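Local coordinates for putative iron-regulated protein A (Parabacteroides distasonis ATCC 8503, PDB 4ECG) that is of unknown function but belongs to the imelysin (peptidase M75) family, binds calcium ions and may be an iron-regulated metallopeptidase, at residues Pro46-Met51 with Gln189-Gly194; Thr53-Tyr58 with Arg183-Thr188; Asn342-Pro347 with Glu356-Ala361. One frame throughout, in Å; residues are numbered along the deposited sequence.

Contact 1 of 3, residues Pro46-Met51 with Gln189-Gly194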
loop_
_atom_site.group_PDB
_atom_site.type_symbol
_atom_site.label_atom_id
_atom_site.label_comp_id
_atom_site.label_asym_id
_atom_site.label_seq_id
_atom_site.Cartn_x
_atom_site.Cartn_y
_atom_site.Cartn_z
ATOM N N PRO A 46 0.380 -14.587 3.422
ATOM C CA PRO A 46 1.704 -14.328 4.062
ATOM C C PRO A 46 2.078 -12.848 4.194
ATOM O O PRO A 46 2.648 -12.463 5.180
ATOM C CB PRO A 46 2.685 -15.044 3.149
ATOM C CG PRO A 46 1.885 -16.052 2.420
ATOM C CD PRO A 46 0.516 -15.450 2.245
ATOM N N THR A 47 1.712 -12.001 3.246
ATOM C CA THR A 47 2.004 -10.575 3.372
ATOM C C THR A 47 1.296 -10.042 4.619
ATOM O O THR A 47 1.859 -9.307 5.410
ATOM C CB THR A 47 1.583 -9.792 2.121
ATOM O OG1 THR A 47 2.326 -10.209 0.950
ATOM C CG2 THR A 47 1.754 -8.312 2.327
ATOM N N TYR A 48 0.063 -10.452 4.809
ATOM C CA TYR A 48 -0.748 -9.947 5.895
ATOM C C TYR A 48 -0.275 -10.554 7.206
ATOM O O TYR A 48 -0.285 -9.909 8.222
ATOM C CB TYR A 48 -2.211 -10.299 5.626
ATOM C CG TYR A 48 -2.917 -9.470 4.556
ATOM C CD1 TYR A 48 -2.652 -8.133 4.392
ATOM C CD2 TYR A 48 -3.900 -10.009 3.770
ATOM C CE1 TYR A 48 -3.318 -7.356 3.432
ATOM C CE2 TYR A 48 -4.574 -9.242 2.795
ATOM C CZ TYR A 48 -4.296 -7.904 2.651
ATOM O OH TYR A 48 -4.937 -7.120 1.711
ATOM N N LYS A 49 0.133 -11.807 7.199
ATOM C CA LYS A 49 0.678 -12.444 8.405
ATOM C C LYS A 49 1.955 -11.738 8.851
ATOM O O LYS A 49 2.195 -11.562 10.025
ATOM C CB LYS A 49 0.922 -13.950 8.130
ATOM C CG LYS A 49 1.796 -14.743 9.104
ATOM C CD LYS A 49 1.076 -15.159 10.387
ATOM C CE LYS A 49 1.868 -16.208 11.206
ATOM N NZ LYS A 49 2.007 -17.552 10.533
ATOM N N ASP A 50 2.786 -11.363 7.901
ATOM C CA ASP A 50 4.049 -10.684 8.190
ATOM C C ASP A 50 3.672 -9.318 8.740
ATOM O O ASP A 50 4.294 -8.834 9.682
ATOM C CB ASP A 50 4.884 -10.546 6.901
ATOM C CG ASP A 50 6.231 -9.787 7.077
ATOM O OD1 ASP A 50 6.966 -10.020 8.075
ATOM O OD2 ASP A 50 6.579 -8.979 6.155
HETATM N N MSE A 51 2.666 -8.686 8.139
HETATM C CA MSE A 51 2.150 -7.425 8.682
HETATM C C MSE A 51 1.678 -7.588 10.168
HETATM O O MSE A 51 2.029 -6.763 11.007
HETATM C CB MSE A 51 1.022 -6.872 7.827
HETATM C CG MSE A 51 0.758 -5.364 8.087
HETATM SE SE MSE A 51 -0.725 -4.757 7.045
HETATM C CE MSE A 51 -0.907 -3.061 8.034
ATOM N N GLN A 189 -5.064 -6.935 12.770
ATOM C CA GLN A 189 -5.714 -8.172 13.172
ATOM C C GLN A 189 -6.959 -8.399 12.337
ATOM O O GLN A 189 -7.154 -9.506 11.866
ATOM C CB GLN A 189 -6.079 -8.194 14.671
ATOM C CG GLN A 189 -4.848 -8.376 15.557
ATOM C CD GLN A 189 -5.057 -7.955 17.009
ATOM O OE1 GLN A 189 -6.097 -7.376 17.356
ATOM N NE2 GLN A 189 -4.048 -8.238 17.869
ATOM N N ASP A 190 -7.798 -7.373 12.157
ATOM C CA ASP A 190 -9.042 -7.577 11.430
ATOM C C ASP A 190 -8.743 -7.960 9.970
ATOM O O ASP A 190 -9.377 -8.836 9.421
ATOM C CB ASP A 190 -10.009 -6.385 11.568
ATOM C CG ASP A 190 -10.631 -6.281 12.990
ATOM O OD1 ASP A 190 -10.574 -7.271 13.719
ATOM O OD2 ASP A 190 -11.136 -5.210 13.391
ATOM N N LEU A 191 -7.714 -7.369 9.394
ATOM C CA LEU A 191 -7.335 -7.600 8.011
ATOM C C LEU A 191 -6.914 -9.051 7.804
ATOM O O LEU A 191 -7.365 -9.710 6.866
ATOM C CB LEU A 191 -6.163 -6.652 7.641
ATOM C CG LEU A 191 -5.684 -6.540 6.202
ATOM C CD1 LEU A 191 -6.876 -6.405 5.238
ATOM C CD2 LEU A 191 -4.708 -5.348 6.077
ATOM N N TYR A 192 -6.014 -9.528 8.654
ATOM C CA TYR A 192 -5.462 -10.870 8.497
ATOM C C TYR A 192 -6.551 -11.877 8.836
ATOM O O TYR A 192 -6.799 -12.777 8.021
ATOM C CB TYR A 192 -4.192 -11.098 9.333
ATOM C CG TYR A 192 -3.733 -12.526 9.404
ATOM C CD1 TYR A 192 -3.174 -13.151 8.297
ATOM C CD2 TYR A 192 -3.865 -13.262 10.572
ATOM C CE1 TYR A 192 -2.752 -14.477 8.348
ATOM C CE2 TYR A 192 -3.418 -14.590 10.641
ATOM C CZ TYR A 192 -2.863 -15.191 9.523
ATOM O OH TYR A 192 -2.442 -16.502 9.561
ATOM N N ASN A 193 -7.223 -11.696 9.985
ATOM C CA ASN A 193 -8.366 -12.563 10.336
ATOM C C ASN A 193 -9.473 -12.538 9.323
ATOM O O ASN A 193 -10.059 -13.544 9.054
ATOM C CB ASN A 193 -8.954 -12.267 11.710
ATOM C CG ASN A 193 -7.970 -12.555 12.833
ATOM O OD1 ASN A 193 -7.155 -13.438 12.730
ATOM N ND2 ASN A 193 -8.016 -11.755 13.877
ATOM N N GLY A 194 -9.769 -11.390 8.755
ATOM C CA GLY A 194 -10.825 -11.318 7.751
ATOM C C GLY A 194 -10.543 -12.226 6.555
ATOM O O GLY A 194 -11.430 -12.873 6.059
#

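Contact 2 of 3, residues Thr53-Tyr58 with Arg183-Thr188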
loop_
_atom_site.group_PDB
_atom_site.type_symbol
_atom_site.label_atom_id
_atom_site.label_comp_id
_atom_site.label_asym_id
_atom_site.label_seq_id
_atom_site.Cartn_x
_atom_site.Cartn_y
_atom_site.Cartn_z
ATOM N N THR A 53 2.577 -9.742 12.420
ATOM C CA THR A 53 3.747 -9.996 13.265
ATOM C C THR A 53 4.460 -8.657 13.471
ATOM O O THR A 53 4.744 -8.286 14.598
ATOM C CB THR A 53 4.694 -11.081 12.683
ATOM O OG1 THR A 53 4.006 -12.344 12.577
ATOM C CG2 THR A 53 5.940 -11.249 13.552
ATOM N N LYS A 54 4.691 -7.902 12.397
ATOM C CA LYS A 54 5.454 -6.668 12.501
ATOM C C LYS A 54 4.652 -5.578 13.230
ATOM O O LYS A 54 5.250 -4.722 13.903
ATOM C CB LYS A 54 5.917 -6.140 11.131
ATOM C CG LYS A 54 6.661 -7.102 10.206
ATOM C CD LYS A 54 8.148 -7.051 10.381
ATOM C CE LYS A 54 8.903 -8.094 9.542
ATOM N NZ LYS A 54 8.963 -7.657 8.132
HETATM N N MSE A 55 3.316 -5.599 13.096
HETATM C CA MSE A 55 2.451 -4.644 13.802
HETATM C C MSE A 55 2.420 -4.896 15.314
HETATM O O MSE A 55 2.429 -3.972 16.087
HETATM C CB MSE A 55 1.031 -4.614 13.222
HETATM C CG MSE A 55 0.174 -3.479 13.742
HETATM SE SE MSE A 55 0.842 -1.692 13.179
HETATM C CE MSE A 55 -0.009 -1.672 11.465
ATOM N N THR A 56 2.372 -6.134 15.718
ATOM C CA THR A 56 2.543 -6.495 17.110
ATOM C C THR A 56 3.914 -6.045 17.638
ATOM O O THR A 56 3.976 -5.494 18.716
ATOM C CB THR A 56 2.279 -8.004 17.322
ATOM O OG1 THR A 56 0.983 -8.350 16.754
ATOM C CG2 THR A 56 2.384 -8.428 18.880
ATOM N N ALA A 57 5.001 -6.185 16.884
ATOM C CA ALA A 57 6.313 -5.655 17.362
ATOM C C ALA A 57 6.260 -4.129 17.460
ATOM O O ALA A 57 6.758 -3.509 18.440
ATOM C CB ALA A 57 7.455 -6.068 16.468
ATOM N N TYR A 58 5.619 -3.510 16.477
ATOM C CA TYR A 58 5.508 -2.067 16.499
ATOM C C TYR A 58 4.746 -1.545 17.741
ATOM O O TYR A 58 5.214 -0.615 18.383
ATOM C CB TYR A 58 4.904 -1.540 15.229
ATOM C CG TYR A 58 4.456 -0.110 15.377
ATOM C CD1 TYR A 58 5.326 0.953 15.222
ATOM C CD2 TYR A 58 3.129 0.177 15.642
ATOM C CE1 TYR A 58 4.870 2.285 15.379
ATOM C CE2 TYR A 58 2.664 1.477 15.756
ATOM C CZ TYR A 58 3.525 2.518 15.650
ATOM O OH TYR A 58 2.982 3.724 15.867
ATOM N N ARG A 183 -5.103 0.972 17.679
ATOM C CA ARG A 183 -6.050 0.860 16.621
ATOM C C ARG A 183 -5.340 0.379 15.327
ATOM O O ARG A 183 -5.936 -0.367 14.554
ATOM C CB ARG A 183 -6.795 2.190 16.435
ATOM C CG ARG A 183 -7.745 2.187 15.232
ATOM C CD ARG A 183 -8.794 1.093 15.420
ATOM N NE ARG A 183 -9.899 1.133 14.467
ATOM C CZ ARG A 183 -11.055 1.796 14.648
ATOM N NH1 ARG A 183 -11.286 2.521 15.699
ATOM N NH2 ARG A 183 -11.997 1.742 13.734
HETATM N N MSE A 184 -4.080 0.772 15.107
HETATM C CA MSE A 184 -3.347 0.238 13.968
HETATM C C MSE A 184 -3.299 -1.312 14.088
HETATM O O MSE A 184 -3.590 -1.992 13.108
HETATM C CB MSE A 184 -1.942 0.842 13.806
HETATM C CG MSE A 184 -1.919 2.247 13.242
HETATM SE SE MSE A 184 -0.298 3.239 13.553
HETATM C CE MSE A 184 0.817 1.998 12.640
ATOM N N LEU A 185 -2.984 -1.826 15.285
ATOM C CA LEU A 185 -2.896 -3.284 15.566
ATOM C C LEU A 185 -4.228 -3.963 15.365
ATOM O O LEU A 185 -4.322 -4.996 14.742
ATOM C CB LEU A 185 -2.378 -3.582 17.006
ATOM C CG LEU A 185 -2.217 -5.052 17.399
ATOM C CD1 LEU A 185 -1.393 -5.817 16.356
ATOM C CD2 LEU A 185 -1.680 -5.191 18.828
ATOM N N SER A 186 -5.261 -3.355 15.890
ATOM C CA SER A 186 -6.603 -3.908 15.822
ATOM C C SER A 186 -7.052 -4.063 14.331
ATOM O O SER A 186 -7.612 -5.103 13.950
ATOM C CB SER A 186 -7.542 -2.966 16.583
ATOM O OG SER A 186 -8.838 -3.409 16.462
ATOM N N ASP A 187 -6.803 -3.028 13.515
ATOM C CA ASP A 187 -7.188 -3.019 12.104
ATOM C C ASP A 187 -6.410 -4.122 11.378
ATOM O O ASP A 187 -6.972 -4.866 10.597
ATOM C CB ASP A 187 -6.954 -1.642 11.441
ATOM C CG ASP A 187 -7.974 -0.542 11.891
ATOM O OD1 ASP A 187 -9.043 -0.893 12.465
ATOM O OD2 ASP A 187 -7.710 0.697 11.631
ATOM N N THR A 188 -5.133 -4.271 11.709
ATOM C CA THR A 188 -4.265 -5.317 11.143
ATOM C C THR A 188 -4.717 -6.723 11.510
ATOM O O THR A 188 -4.753 -7.591 10.668
ATOM C CB THR A 188 -2.769 -5.087 11.512
ATOM O OG1 THR A 188 -2.394 -3.735 11.183
ATOM C CG2 THR A 188 -1.864 -6.049 10.721
#

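Contact 3 of 3, residues Asn342-Pro347 with Glu356-Ala361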
loop_
_atom_site.group_PDB
_atom_site.type_symbol
_atom_site.label_atom_id
_atom_site.label_comp_id
_atom_site.label_asym_id
_atom_site.label_seq_id
_atom_site.Cartn_x
_atom_site.Cartn_y
_atom_site.Cartn_z
ATOM N N ASN A 342 13.306 4.132 -7.837
ATOM C CA ASN A 342 14.562 4.163 -7.067
ATOM C C ASN A 342 15.579 5.240 -7.520
ATOM O O ASN A 342 16.404 5.667 -6.740
ATOM C CB ASN A 342 15.280 2.794 -7.082
ATOM C CG ASN A 342 14.564 1.703 -6.291
ATOM O OD1 ASN A 342 13.724 1.974 -5.455
ATOM N ND2 ASN A 342 14.897 0.445 -6.589
ATOM N N ALA A 343 15.530 5.655 -8.776
ATOM C CA ALA A 343 16.468 6.637 -9.302
ATOM C C ALA A 343 16.058 8.067 -8.910
ATOM O O ALA A 343 16.886 8.995 -9.017
ATOM C CB ALA A 343 16.609 6.504 -10.839
ATOM N N ILE A 344 14.801 8.266 -8.497
ATOM C CA ILE A 344 14.361 9.607 -8.003
ATOM C C ILE A 344 15.179 9.991 -6.789
ATOM O O ILE A 344 15.479 9.160 -5.918
ATOM C CB ILE A 344 12.846 9.734 -7.656
ATOM C CG1 ILE A 344 11.992 9.485 -8.920
ATOM C CG2 ILE A 344 12.531 11.125 -7.098
ATOM C CD1 ILE A 344 10.556 9.129 -8.677
ATOM N N GLY A 345 15.516 11.274 -6.736
ATOM C CA GLY A 345 16.347 11.795 -5.678
ATOM C C GLY A 345 15.697 11.679 -4.316
ATOM O O GLY A 345 14.563 12.019 -4.146
ATOM N N TYR A 346 16.473 11.245 -3.332
ATOM C CA TYR A 346 16.009 10.991 -1.984
ATOM C C TYR A 346 16.418 12.098 -1.059
ATOM O O TYR A 346 17.556 12.590 -1.130
ATOM C CB TYR A 346 16.625 9.680 -1.464
ATOM C CG TYR A 346 16.401 9.428 0.024
ATOM C CD1 TYR A 346 15.277 8.758 0.470
ATOM C CD2 TYR A 346 17.318 9.880 0.976
ATOM C CE1 TYR A 346 15.092 8.518 1.832
ATOM C CE2 TYR A 346 17.132 9.648 2.333
ATOM C CZ TYR A 346 16.023 8.971 2.744
ATOM O OH TYR A 346 15.845 8.722 4.046
ATOM N N PRO A 347 15.523 12.485 -0.149
ATOM C CA PRO A 347 14.150 12.029 -0.033
ATOM C C PRO A 347 13.311 12.765 -1.073
ATOM O O PRO A 347 13.717 13.832 -1.508
ATOM C CB PRO A 347 13.781 12.490 1.360
ATOM C CG PRO A 347 14.485 13.819 1.490
ATOM C CD PRO A 347 15.790 13.627 0.746
ATOM N N GLU A 356 13.512 15.029 -14.734
ATOM C CA GLU A 356 13.782 13.939 -15.652
ATOM C C GLU A 356 13.493 12.587 -15.001
ATOM O O GLU A 356 12.706 11.814 -15.537
ATOM C CB GLU A 356 15.209 14.004 -16.197
ATOM C CG GLU A 356 15.405 14.998 -17.326
ATOM C CD GLU A 356 16.892 15.238 -17.605
ATOM O OE1 GLU A 356 17.504 16.104 -16.899
ATOM O OE2 GLU A 356 17.456 14.556 -18.517
ATOM N N HIS A 357 14.084 12.320 -13.838
ATOM C CA HIS A 357 13.822 11.071 -13.116
ATOM C C HIS A 357 12.356 10.879 -12.779
ATOM O O HIS A 357 11.845 9.752 -12.871
ATOM C CB HIS A 357 14.589 11.023 -11.817
ATOM C CG HIS A 357 16.090 10.933 -11.980
ATOM N ND1 HIS A 357 16.947 11.520 -11.110
ATOM C CD2 HIS A 357 16.863 10.284 -12.930
ATOM C CE1 HIS A 357 18.191 11.248 -11.486
ATOM N NE2 HIS A 357 18.140 10.499 -12.609
ATOM N N ILE A 358 11.677 11.955 -12.363
ATOM C CA ILE A 358 10.221 11.875 -11.972
ATOM C C ILE A 358 9.390 11.453 -13.224
ATOM O O ILE A 358 8.608 10.513 -13.174
ATOM C CB ILE A 358 9.715 13.190 -11.338
ATOM C CG1 ILE A 358 10.302 13.343 -9.927
ATOM C CG2 ILE A 358 8.181 13.220 -11.290
ATOM C CD1 ILE A 358 10.259 14.741 -9.303
ATOM N N ASN A 359 9.690 12.049 -14.367
ATOM C CA ASN A 359 8.983 11.740 -15.602
ATOM C C ASN A 359 9.173 10.348 -16.085
ATOM O O ASN A 359 8.201 9.729 -16.488
ATOM C CB ASN A 359 9.309 12.741 -16.736
ATOM C CG ASN A 359 8.708 14.139 -16.475
ATOM O OD1 ASN A 359 7.891 14.288 -15.563
ATOM N ND2 ASN A 359 9.156 15.168 -17.225
ATOM N N THR A 360 10.399 9.835 -16.048
ATOM C CA THR A 360 10.665 8.416 -16.397
ATOM C C THR A 360 9.813 7.524 -15.476
ATOM O O THR A 360 9.255 6.502 -15.892
ATOM C CB THR A 360 12.172 8.117 -16.239
ATOM O OG1 THR A 360 12.900 9.065 -17.029
ATOM C CG2 THR A 360 12.577 6.662 -16.640
ATOM N N ALA A 361 9.696 7.949 -14.217
ATOM C CA ALA A 361 8.994 7.166 -13.202
ATOM C C ALA A 361 7.506 7.200 -13.502
ATOM O O ALA A 361 6.866 6.166 -13.586
ATOM C CB ALA A 361 9.302 7.716 -11.813
#

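Contact 1 of 3, residues Pro46-Met51 with Gln189-Gly194
Leu191 lies over one face of the Tyr48 ring, its CG 4.0 Å from the ring centroid and 20° off the normal, a CH-pi contact displaced toward the rim. The two side chains cross at about a right angle, and both methyls touch the ring: CD2 is 3.6 Å from Tyr48 CE1, and CD1, nearer the hydroxyl, is 3.9 Å from Tyr48 CZ. Elsewhere Tyr48 meets Phe94 edge-to-face and Trp195 with the planes inclined, so the phenol is one member of an aromatic cluster. The second ring, Tyr192, takes Tyr48 CB at its edge, near its plane, 4.0 Å from Tyr192 CD1. Lys49 CB approaches the same ring obliquely, 3.7 Å from Tyr192 CE1. From there Lys49 and Tyr192 run side by side in the same direction; the bend at chi2 (79°) brings Lys49 CD to 3.9 Å from Tyr192 OH, and the amino end then leads away from the helix of Tyr192. On the buried side, the selenium of selenomethionine Met51 touches Leu191 CD2 at 4.1 Å, and Trp88 of helix 71-89 packs on both residues. The segments belong to the long helices 29-68 and 171-196, which run roughly antiparallel here, at 149° between their directions, with local axes 9.2 Å apart. Tyr48 and Tyr192 stand opposite each other at the closest backbone approach. The chemistry changes across the interface: Tyr48, Met51 and Leu191 give a buried apolar seam, whereas Tyr192 and the methylene stem of Lys49 close its outer margin. Lys49 thus contributes hydrocarbon to the packing and probably keeps its charge toward solvent, so adhesion between the segments rests on shape and dispersion forces rather than on polar pairing.

Contact 2 of 3, residues Thr53-Tyr58 with Arg183-Thr188
Selenomethionine Met55 reaches across to three residues of the facing helix. Its CG rests 3.6 Å from Leu185 CA, its SE meets Met184 CE at 3.7 Å, and its CE ends 3.2 Å from Thr188 OG1. Bends at chi2 (66°) and chi3 (84°) fold the chain, placing first SE beside Met184 and then CE beside the threonine hydroxyl. Selenomethionine Met184, crossing it at about a right angle, also makes an oblique Met-aromatic contact with Tyr58, its SE 5.1 Å from the ring centroid and its CE 3.7 Å from Tyr58 CE2. At the outer margin Leu185 CD1 lies 3.5 Å from Thr56 OG1. This is a near-antiparallel pairing of two long helices, 29-68 and 171-196, their local directions 163° apart, with Met55 opposite Leu185. Helix 147-155 packs here too: Phe148 touches both selenomethionines, and Ala151 touches Met184 and Tyr58.

In the next layer, the hydroxyls of Thr188 and Thr56 are held within their own helices. Thr188 OG1 donates to Met184 O at 2.9 Å, and Thr188 N reaches that oxygen from the other face of the carbonyl plane. An alanine here removes OG1 and CG2, so Met184 O loses its second donor, and the gap beside Met55 would probably let its terminal methyl turn. Thr56 OG1 is bonded to Leu52 O. Tyr58 OH bonds across to Ser181 OG of helix 171-196. On the far flank Arg183 NE forms a salt bridge with Asp187 OD1 at 3.0 Å, while Asp187 OD2 bonds to Ser107 OG of helix 104-109.

Contact 3 of 3, residues Asn342-Pro347 with Glu356-Ala361
Apolar contact is carried by Ile344, whose CD1 meets Ala361 CB at 3.7 Å while its CG2 lies 4.2 Å from Ile358 CG1. CG1 is anti to the carbonyl carbon (chi1 -62°), which sets it beside the His357 carbonyl, 4.0 Å from His357 O. Leu285 of helix 284-300 also touches Ile344, and Ile251 and Val255 of helix 239-259 pack on Ile358.

The contact closes the base of a helical hairpin, where the chain leaving helix 324-343 turns back into helix 355-377, with Ala361 also resting on Ala340.

Polar groups meet mainly at the exposed margin. Ala343 O sits over one face of the His357 imidazole, 3.3 Å above its plane and displaced toward the rim near ND1; the angle is too poor for a hydrogen bond. The methyl of the same alanine comes to the ring as well, Ala343 CB lying 4.3 Å from His357 CD2. ND1 is hydrogen-bonded instead to Asp354 OD2, which is bonded to Gly345 N as well, so one carboxylate oxygen ties the loop to the new helix and limits the rotation of the imidazole.

Contacts 1 and 2 are successive portions of one interface between helices 29-68 and 171-196. Contact 2 is nested inside the chain loop closed by contact 1, and the two meet where Met51 CE lies 3.5 Å from Thr188 OG1. Both are largely buried, but tyrosine rings carry contact 1 and bent selenomethionine chains contact 2. Contact 3 lies on the opposite side of the chain's centre, its nearest atoms about 17 Å from either, and joins neighbours in sequence rather than helices more than a hundred residues apart. Its isoleucine core is likewise buried, yet its histidine rim is exposed and held by a loop aspartate.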